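Local coordinates for protein 2-dehydropantoate 2-reductase (Geobacter metallireducens, PDB 3HN2) that probably catalyses the NADPH-dependent reduction of ketopantoate to pantoic acid, the second step of the route from 3-methyl-2-oxobutanoate to (R)-pantoate in pantothenate biosynthesis, at residues A[5-10]-A[26-31]; A[10-15]-A[130-135]; A[17-22]-A[51-56]; A[43-48]-A[135-140]. One frame throughout, in Å; residues are numbered along the deposited sequence.

How the interactions relate
Interaction 1 is the core contact: two parallel strands of the large mixed sheet, held by backbone hydrogen bonds and buried side chains. Interaction 4 also pairs parallel strands, but in a separate three-stranded sheet, where one face carries K45, E137, F47 and H139 and is more polar. Helix 14-23 serves both interaction 2, through the turn that leads into it, and interaction 3, through its middle. Interaction 2 lies at the surface and rests on van der Waals contacts plus one weak hydrogen bond. Interaction 3 is partly buried and mainly apolar; its strand 53-55 is the antiparallel neighbour of strand 44-48 in interaction 4. Interactions 1 and 2 share A10, and 2 and 4 share P135.

Interaction 1 of 4, residues A[5-10]-A[26-31]; sequences IAIVGA and EDVHFL
Strands 5-8 and 28-31 run parallel, their axes 4.6 Å apart at closest approach, in the register I5-V28, A6-H29, I7-F30. Backbone bonds alternate along the ladder, from I5 N to D27 O through to L31 N to I7 O. H29 adds a side-chain bond. Its CB lies 3.5 Å from I5 O, and CG, anti to the carbonyl carbon (chi1 -54°), is 3.6 Å from the same oxygen; ND1 then donates to I5 O at 2.9 Å with an N-H...O angle of 155°. The oxygen is only 6° out of the imidazole plane, so ND1-H is well aimed. H29 N donates to it too, giving I5 O two donors from one residue. H29 CE1 is 4.0 Å from I5 O, and the side chain also touches K59, M70 and I67. An alanine here would probably loosen this end of the ladder, since the ND1 bond would be lost. On the I5, I7, V28 and F30 face, I7 CG1 lies over the F30 ring, 4.1 Å from its centroid. Helix 14-23 packs on this face through L15, L21 and Q22, completing a beta-alpha-beta unit of Rossmann type, while strand 72-75 hydrogen-bonds to A6 and V8 along the other edge of strand 5-8.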
# COMPACT_ATOMS: atom_id res chain seq x y z
N ILE A 5 22.73 -1.86 23.34
CA ILE A 5 22.47 -1.36 21.99
C ILE A 5 23.14 -0.00 21.73
O ILE A 5 23.06 0.90 22.57
CB ILE A 5 20.94 -1.34 21.66
CG1 ILE A 5 20.49 -2.68 21.08
CG2 ILE A 5 20.57 -0.27 20.64
CD1 ILE A 5 20.03 -3.68 22.09
N ALA A 6 23.81 0.12 20.58
CA ALA A 6 24.31 1.40 20.08
C ALA A 6 23.68 1.72 18.73
O ALA A 6 23.61 0.85 17.86
CB ALA A 6 25.83 1.37 19.95
N ILE A 7 23.25 2.96 18.56
CA ILE A 7 22.67 3.41 17.29
C ILE A 7 23.65 4.27 16.51
O ILE A 7 24.03 5.36 16.96
CB ILE A 7 21.35 4.23 17.49
CG1 ILE A 7 20.34 3.47 18.38
CG2 ILE A 7 20.75 4.63 16.14
CD1 ILE A 7 19.89 2.13 17.82
N VAL A 8 24.05 3.79 15.35
CA VAL A 8 25.01 4.50 14.49
C VAL A 8 24.33 4.90 13.18
O VAL A 8 24.19 4.11 12.25
CB VAL A 8 26.29 3.67 14.27
CG1 VAL A 8 27.21 4.33 13.26
CG2 VAL A 8 27.02 3.49 15.60
N GLY A 9 23.89 6.15 13.13
CA GLY A 9 23.12 6.65 12.00
C GLY A 9 22.44 7.94 12.40
O GLY A 9 22.81 9.01 11.91
N ALA A 10 21.46 7.81 13.30
CA ALA A 10 20.65 8.93 13.80
C ALA A 10 19.84 9.61 12.69
O ALA A 10 19.60 10.83 12.73
CB ALA A 10 21.50 9.94 14.60
N GLU A 26 15.33 -1.26 26.63
CA GLU A 26 16.61 -1.77 26.18
C GLU A 26 17.64 -0.67 26.42
O GLU A 26 17.31 0.52 26.34
CB GLU A 26 16.55 -2.14 24.70
CG GLU A 26 17.06 -3.54 24.37
CD GLU A 26 16.07 -4.64 24.73
OE1 GLU A 26 16.51 -5.73 25.16
OE2 GLU A 26 14.85 -4.43 24.58
N ASP A 27 18.87 -1.08 26.73
CA ASP A 27 19.93 -0.13 27.04
C ASP A 27 20.49 0.48 25.76
O ASP A 27 21.48 0.00 25.20
CB ASP A 27 21.03 -0.82 27.87
CG ASP A 27 21.90 0.17 28.63
OD1 ASP A 27 21.60 1.38 28.63
OD2 ASP A 27 22.90 -0.28 29.23
N VAL A 28 19.83 1.54 25.30
CA VAL A 28 20.10 2.13 23.99
C VAL A 28 21.00 3.36 24.13
O VAL A 28 20.75 4.23 24.97
CB VAL A 28 18.77 2.46 23.25
CG1 VAL A 28 19.03 3.10 21.91
CG2 VAL A 28 17.96 1.19 23.03
N HIS A 29 22.04 3.40 23.31
CA HIS A 29 23.03 4.47 23.32
C HIS A 29 23.10 5.09 21.93
O HIS A 29 23.60 4.46 21.00
CB HIS A 29 24.40 3.93 23.72
CG HIS A 29 24.40 3.19 25.02
ND1 HIS A 29 24.06 1.86 25.11
CD2 HIS A 29 24.71 3.59 26.27
CE1 HIS A 29 24.14 1.47 26.37
NE2 HIS A 29 24.54 2.50 27.10
N PHE A 30 22.58 6.30 21.78
CA PHE A 30 22.57 6.98 20.50
C PHE A 30 23.88 7.72 20.22
O PHE A 30 24.40 8.43 21.08
CB PHE A 30 21.42 7.98 20.43
CG PHE A 30 20.06 7.35 20.32
CD1 PHE A 30 19.50 7.09 19.08
CD2 PHE A 30 19.33 7.04 21.46
CE1 PHE A 30 18.23 6.52 18.97
CE2 PHE A 30 18.06 6.48 21.37
CZ PHE A 30 17.51 6.21 20.12
N LEU A 31 24.42 7.54 19.01
CA LEU A 31 25.53 8.35 18.54
C LEU A 31 25.01 9.51 17.68
O LEU A 31 24.74 9.34 16.49
CB LEU A 31 26.56 7.51 17.77
CG LEU A 31 27.91 8.15 17.40
CD1 LEU A 31 28.64 8.70 18.62
CD2 LEU A 31 28.81 7.18 16.64
O HOH W 1 25.22 9.64 13.50

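Interaction 2 of 4, residues A[10-15]-A[130-135]; sequences AGALGL and SNRGEP
Neither backbone is regular where the two segments meet: residues 130-135 form a loop, and residues 10-13 make the turn ahead of helix 14-23. The closest pair of CA atoms, those of A12 and R132, is 5.2 Å apart. At this approach A12 supplies the main side-chain contact of the turn, its CB directed toward the loop. That methyl packs against S130, with CB 3.4 Å from S130 O, and against R132, with CB 3.9 Å from R132 CB. S130 OG occupies the crowded position between its backbone N and carbonyl carbon (chi1 63°), which brings it 3.2 Å from A12 O, to which it donates a weak hydrogen bond. R132 CG takes the same crowded position, and the extended chi2 (-177°) then carries CD to 3.4 Å from A12 N. A bend at chi3 (-81°) turns NE and the guanidinium toward A10 O, which lies over one face, 3.7 Å above the plane and offset toward the rim. R132 thus approaches with its aliphatic carbons and the face of its guanidinium. Farther along, R132 has a weak, long ion pair with D35, and its NH1 lies close to that of R267. G9, G11 and G14 fit the Rossmann dinucleotide-binding motif, consistent with NADP use; the contact lays the loop between strands 121-129 and 137-140 against the glycine-rich turn joining strand 5-8 to helix 14-23.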
# COMPACT_ATOMS: atom_id res chain seq x y z
N ALA A 10 21.46 7.81 13.30
CA ALA A 10 20.65 8.93 13.80
C ALA A 10 19.84 9.61 12.69
O ALA A 10 19.60 10.83 12.73
CB ALA A 10 21.50 9.94 14.60
N GLY A 11 19.43 8.82 11.71
CA GLY A 11 18.59 9.31 10.63
C GLY A 11 17.13 9.08 10.97
O GLY A 11 16.77 8.93 12.13
N ALA A 12 16.30 9.04 9.94
CA ALA A 12 14.86 8.87 10.11
C ALA A 12 14.45 7.45 10.51
O ALA A 12 13.30 7.21 10.88
CB ALA A 12 14.13 9.31 8.85
N LEU A 13 15.40 6.51 10.43
CA LEU A 13 15.12 5.12 10.79
C LEU A 13 15.91 4.64 12.01
O LEU A 13 15.40 3.84 12.80
CB LEU A 13 15.29 4.19 9.58
CG LEU A 13 16.59 3.52 9.12
CD1 LEU A 13 16.84 2.21 9.87
CD2 LEU A 13 16.51 3.25 7.63
N GLY A 14 17.15 5.11 12.15
CA GLY A 14 17.98 4.76 13.30
C GLY A 14 17.42 5.30 14.60
O GLY A 14 17.46 4.62 15.63
N LEU A 15 16.90 6.52 14.54
CA LEU A 15 16.26 7.15 15.69
C LEU A 15 14.95 6.45 16.03
O LEU A 15 14.72 6.11 17.19
CB LEU A 15 16.02 8.64 15.44
CG LEU A 15 17.19 9.63 15.55
CD1 LEU A 15 16.71 11.03 15.20
CD2 LEU A 15 17.82 9.63 16.94
N SER A 130 9.29 7.36 6.49
CA SER A 130 9.70 8.31 7.52
C SER A 130 10.52 9.48 6.99
O SER A 130 11.66 9.31 6.55
CB SER A 130 10.49 7.60 8.63
OG SER A 130 11.70 7.05 8.14
N ASN A 131 9.93 10.67 7.02
CA ASN A 131 10.71 11.90 6.93
C ASN A 131 11.01 12.38 8.35
O ASN A 131 10.21 12.15 9.26
CB ASN A 131 10.00 12.98 6.08
CG ASN A 131 8.81 13.62 6.79
OD1 ASN A 131 7.67 13.17 6.65
ND2 ASN A 131 9.06 14.70 7.53
N ARG A 132 12.16 13.00 8.55
CA ARG A 132 12.53 13.50 9.87
C ARG A 132 12.62 15.02 9.84
O ARG A 132 12.20 15.65 8.87
CB ARG A 132 13.87 12.89 10.31
CG ARG A 132 15.03 13.15 9.36
CD ARG A 132 16.30 12.46 9.81
NE ARG A 132 17.01 13.19 10.86
CZ ARG A 132 18.06 13.98 10.65
NH1 ARG A 132 18.55 14.14 9.43
NH2 ARG A 132 18.63 14.60 11.67
N GLY A 133 13.14 15.60 10.91
CA GLY A 133 13.78 16.91 10.80
C GLY A 133 13.20 18.14 11.44
O GLY A 133 12.82 19.08 10.75
N GLU A 134 13.14 18.13 12.77
CA GLU A 134 13.19 19.35 13.56
C GLU A 134 14.05 18.96 14.74
O GLU A 134 13.52 18.58 15.78
CB GLU A 134 11.80 19.83 14.02
CG GLU A 134 10.88 20.41 12.95
CD GLU A 134 11.46 21.62 12.21
OE1 GLU A 134 12.07 22.49 12.86
OE2 GLU A 134 11.30 21.69 10.98
N PRO A 135 15.39 19.07 14.59
CA PRO A 135 16.45 18.43 15.37
C PRO A 135 15.99 17.74 16.66
O PRO A 135 15.84 18.38 17.70
CB PRO A 135 17.40 19.60 15.64
CG PRO A 135 17.25 20.47 14.36
CD PRO A 135 16.00 20.00 13.63

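Interaction 3 of 4, residues A[17-22]-A[51-56]; sequences YGALLQ and GDFTLP
Apolar contacts dominate where helix 17-22 crosses strand 53-55 at 81°, the axes 9.9 Å apart at closest approach. A19 is the central small residue: its CB lies 3.9 Å from F53 CZ and 3.9 Å from L55 CD1, so the methyl touches both strand side chains. L20 starts away from the strand but sends CD2 to 3.8 Å from F53 CE1, the two side chains crossing at about a right angle. Contacts of mixed polarity form a second group. A19 O meets the F53 ring at its edge, near the ring plane, with CZ 3.7 Å from A19 O. Q22, whose CG sits in the crowded position (chi1 87°) with the chain extended beyond it, meets L55 tip to tip: OE1 is 3.5 Å from L55 CD2, and CD is 3.7 Å from L55 CD1. A glycine at Q22 would probably uncover part of the L55 methyls, since CG, CD and OE1, which pack on them, would be gone, leaving A19 in place. F53 also receives R23 as a cation-pi partner, and F53 and L55 are backbone-bonded to V46 and L44 in the neighbouring strand. Between the two segments themselves the packing is apolar with no polar pair, so the contact depends on fit of shape rather than on directional bonds.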
# COMPACT_ATOMS: atom_id res chain seq x y z
N TYR A 17 13.77 3.37 15.30
CA TYR A 17 13.95 2.02 15.84
C TYR A 17 14.59 2.02 17.22
O TYR A 17 14.20 1.25 18.09
CB TYR A 17 14.72 1.13 14.87
CG TYR A 17 13.91 0.72 13.66
CD1 TYR A 17 12.59 0.29 13.78
CD2 TYR A 17 14.48 0.76 12.38
CE1 TYR A 17 11.85 -0.08 12.66
CE2 TYR A 17 13.75 0.39 11.26
CZ TYR A 17 12.44 -0.03 11.41
OH TYR A 17 11.73 -0.40 10.29
N GLY A 18 15.56 2.91 17.42
CA GLY A 18 16.22 3.05 18.72
C GLY A 18 15.29 3.57 19.80
O GLY A 18 15.39 3.16 20.96
N ALA A 19 14.40 4.48 19.42
CA ALA A 19 13.40 5.03 20.34
C ALA A 19 12.38 3.98 20.75
O ALA A 19 11.95 3.96 21.90
CB ALA A 19 12.71 6.23 19.73
N LEU A 20 12.01 3.11 19.81
CA LEU A 20 11.11 2.00 20.11
C LEU A 20 11.81 0.94 20.96
O LEU A 20 11.19 0.32 21.82
CB LEU A 20 10.55 1.38 18.83
CG LEU A 20 9.59 2.18 17.94
CD1 LEU A 20 9.19 1.34 16.75
CD2 LEU A 20 8.35 2.67 18.68
N LEU A 21 13.11 0.75 20.71
CA LEU A 21 13.91 -0.21 21.47
C LEU A 21 14.03 0.15 22.96
O LEU A 21 13.79 -0.71 23.80
CB LEU A 21 15.28 -0.42 20.84
CG LEU A 21 15.34 -1.40 19.65
CD1 LEU A 21 16.57 -1.13 18.80
CD2 LEU A 21 15.28 -2.86 20.09
N GLN A 22 14.36 1.40 23.28
CA GLN A 22 14.44 1.80 24.69
C GLN A 22 13.08 2.01 25.35
O GLN A 22 12.97 1.90 26.57
CB GLN A 22 15.37 3.00 24.91
CG GLN A 22 14.74 4.37 24.76
CD GLN A 22 15.61 5.48 25.34
OE1 GLN A 22 15.19 6.19 26.25
NE2 GLN A 22 16.82 5.63 24.82
N GLY A 51 0.06 6.65 17.21
CA GLY A 51 0.11 7.43 18.44
C GLY A 51 1.50 7.93 18.79
O GLY A 51 2.47 7.15 18.77
N ASP A 52 1.61 9.21 19.10
CA ASP A 52 2.89 9.86 19.39
C ASP A 52 3.41 9.52 20.78
O ASP A 52 2.62 9.25 21.70
CB ASP A 52 2.78 11.38 19.23
CG ASP A 52 2.17 11.81 17.90
OD1 ASP A 52 1.73 12.98 17.79
OD2 ASP A 52 2.11 10.99 16.96
N PHE A 53 4.73 9.52 20.94
CA PHE A 53 5.35 9.40 22.26
C PHE A 53 6.64 10.22 22.36
O PHE A 53 7.25 10.57 21.34
CB PHE A 53 5.56 7.93 22.68
CG PHE A 53 6.75 7.26 22.05
CD1 PHE A 53 6.66 6.70 20.77
CD2 PHE A 53 7.95 7.14 22.74
CE1 PHE A 53 7.75 6.06 20.20
CE2 PHE A 53 9.05 6.51 22.17
CZ PHE A 53 8.95 5.97 20.89
N THR A 54 7.05 10.52 23.58
CA THR A 54 8.21 11.38 23.82
C THR A 54 9.14 10.77 24.87
O THR A 54 8.70 10.39 25.95
CB THR A 54 7.78 12.79 24.28
OG1 THR A 54 6.83 12.68 25.35
CG2 THR A 54 7.14 13.57 23.14
N LEU A 55 10.42 10.65 24.52
CA LEU A 55 11.42 10.22 25.49
C LEU A 55 12.04 11.45 26.14
O LEU A 55 12.72 12.23 25.47
CB LEU A 55 12.52 9.39 24.81
CG LEU A 55 12.17 8.00 24.27
CD1 LEU A 55 13.28 7.52 23.36
CD2 LEU A 55 11.91 7.00 25.39
N PRO A 56 11.79 11.63 27.46
CA PRO A 56 12.27 12.82 28.18
C PRO A 56 13.79 12.84 28.26
O PRO A 56 14.41 13.89 28.10
CB PRO A 56 11.66 12.65 29.58
CG PRO A 56 10.59 11.61 29.43
CD PRO A 56 11.06 10.71 28.34

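Interaction 4 of 4, residues A[43-48]-A[135-140]; sequences GLKVFS and PGEVHH
F47 and H139 both place CG anti to the carbonyl carbon, beside the backbone N (chi1 -55° in F47), and this shared torsion lays the two side chains alongside each other. They lie on one face with K45 and E137 by strand alternation, K45 pairing with E137 and F47 with H139. F47 CD1 sits over one face of the H139 ring, 3.5 Å above its plane and offset toward the rim. The ring planes are inclined at 43°, an oblique pairing. At the edge of the F47 ring stands the carboxylate of E137, whose CD is 3.6 Å from F47 CE1, its plane turned 80° from that of the ring. The E137 and K45 charges are near but not in contact, and K45 leads away. On the face of V46 and V138, V46 CG2 packs 4.2 Å from V138 CB. H140 differs, with CG anti to its backbone N, and its ND1 receives a weak bond from S48 OG at 3.3 Å; H140 NE2 bonds to A143 O and the ring stacks on Y16. Four nearly straight backbone bonds fix the register: K45 N to G136 O, V138 N to K45 O, F47 N to V138 O, and H140 N to F47 O. This alternation is that of a parallel beta ladder, here joining segments 87 residues apart in a small mixed sheet whose V46 and V138 face packs on helix 14-23.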
# COMPACT_ATOMS: atom_id res chain seq x y z
N GLY A 43 15.50 15.85 24.85
CA GLY A 43 15.13 14.48 24.47
C GLY A 43 14.50 14.52 23.09
O GLY A 43 14.32 15.59 22.52
N LEU A 44 14.17 13.35 22.55
CA LEU A 44 13.56 13.29 21.22
C LEU A 44 12.07 12.95 21.24
O LEU A 44 11.61 12.17 22.08
CB LEU A 44 14.35 12.38 20.27
CG LEU A 44 14.55 10.88 20.55
CD1 LEU A 44 13.55 10.04 19.78
CD2 LEU A 44 15.97 10.48 20.18
N LYS A 45 11.33 13.55 20.32
CA LYS A 45 9.90 13.34 20.18
C LYS A 45 9.63 12.48 18.96
O LYS A 45 10.08 12.79 17.86
CB LYS A 45 9.16 14.67 20.04
CG LYS A 45 9.42 15.67 21.15
CD LYS A 45 8.30 16.69 21.23
CE LYS A 45 8.31 17.45 22.55
NZ LYS A 45 7.05 18.21 22.76
N VAL A 46 8.88 11.39 19.15
CA VAL A 46 8.48 10.54 18.03
C VAL A 46 7.00 10.75 17.74
O VAL A 46 6.15 10.52 18.59
CB VAL A 46 8.77 9.04 18.29
CG1 VAL A 46 8.24 8.18 17.15
CG2 VAL A 46 10.25 8.81 18.47
N PHE A 47 6.72 11.21 16.53
CA PHE A 47 5.35 11.35 16.06
C PHE A 47 5.04 10.19 15.13
O PHE A 47 5.77 9.95 14.17
CB PHE A 47 5.14 12.70 15.37
CG PHE A 47 5.53 13.88 16.22
CD1 PHE A 47 6.74 14.54 16.00
CD2 PHE A 47 4.71 14.32 17.25
CE1 PHE A 47 7.11 15.62 16.79
CE2 PHE A 47 5.07 15.40 18.05
CZ PHE A 47 6.28 16.06 17.81
N SER A 48 3.99 9.45 15.44
CA SER A 48 3.61 8.29 14.65
C SER A 48 2.15 8.34 14.23
O SER A 48 1.36 9.12 14.75
CB SER A 48 3.85 6.99 15.43
OG SER A 48 5.23 6.71 15.54
N PRO A 135 15.39 19.07 14.59
CA PRO A 135 16.45 18.43 15.37
C PRO A 135 15.99 17.74 16.66
O PRO A 135 15.84 18.38 17.70
CB PRO A 135 17.40 19.60 15.64
CG PRO A 135 17.25 20.47 14.36
CD PRO A 135 16.00 20.00 13.63
N GLY A 136 15.75 16.44 16.56
CA GLY A 136 15.22 15.65 17.67
C GLY A 136 13.74 15.36 17.52
O GLY A 136 13.03 15.18 18.51
N GLU A 137 13.26 15.34 16.27
CA GLU A 137 11.88 14.99 15.97
C GLU A 137 11.81 13.97 14.84
O GLU A 137 12.24 14.24 13.71
CB GLU A 137 11.04 16.23 15.64
CG GLU A 137 10.66 17.07 16.86
CD GLU A 137 9.68 18.19 16.55
OE1 GLU A 137 9.23 18.31 15.39
OE2 GLU A 137 9.34 18.95 17.49
N VAL A 138 11.28 12.79 15.17
CA VAL A 138 11.13 11.70 14.21
C VAL A 138 9.67 11.55 13.84
O VAL A 138 8.80 11.48 14.71
CB VAL A 138 11.62 10.36 14.82
CG1 VAL A 138 11.87 9.33 13.72
CG2 VAL A 138 12.88 10.57 15.65
N HIS A 139 9.38 11.51 12.54
CA HIS A 139 8.02 11.30 12.05
C HIS A 139 7.90 9.94 11.36
O HIS A 139 8.67 9.63 10.46
CB HIS A 139 7.58 12.42 11.10
CG HIS A 139 7.41 13.75 11.76
ND1 HIS A 139 8.45 14.44 12.35
CD2 HIS A 139 6.32 14.54 11.90
CE1 HIS A 139 8.00 15.58 12.84
NE2 HIS A 139 6.71 15.67 12.58
N HIS A 140 6.94 9.14 11.82
CA HIS A 140 6.69 7.81 11.27
C HIS A 140 5.33 7.79 10.58
O HIS A 140 4.29 7.84 11.23
CB HIS A 140 6.77 6.75 12.38
CG HIS A 140 6.11 5.45 12.04
ND1 HIS A 140 5.04 4.95 12.75
CD2 HIS A 140 6.37 4.54 11.07
CE1 HIS A 140 4.67 3.79 12.24
NE2 HIS A 140 5.46 3.52 11.21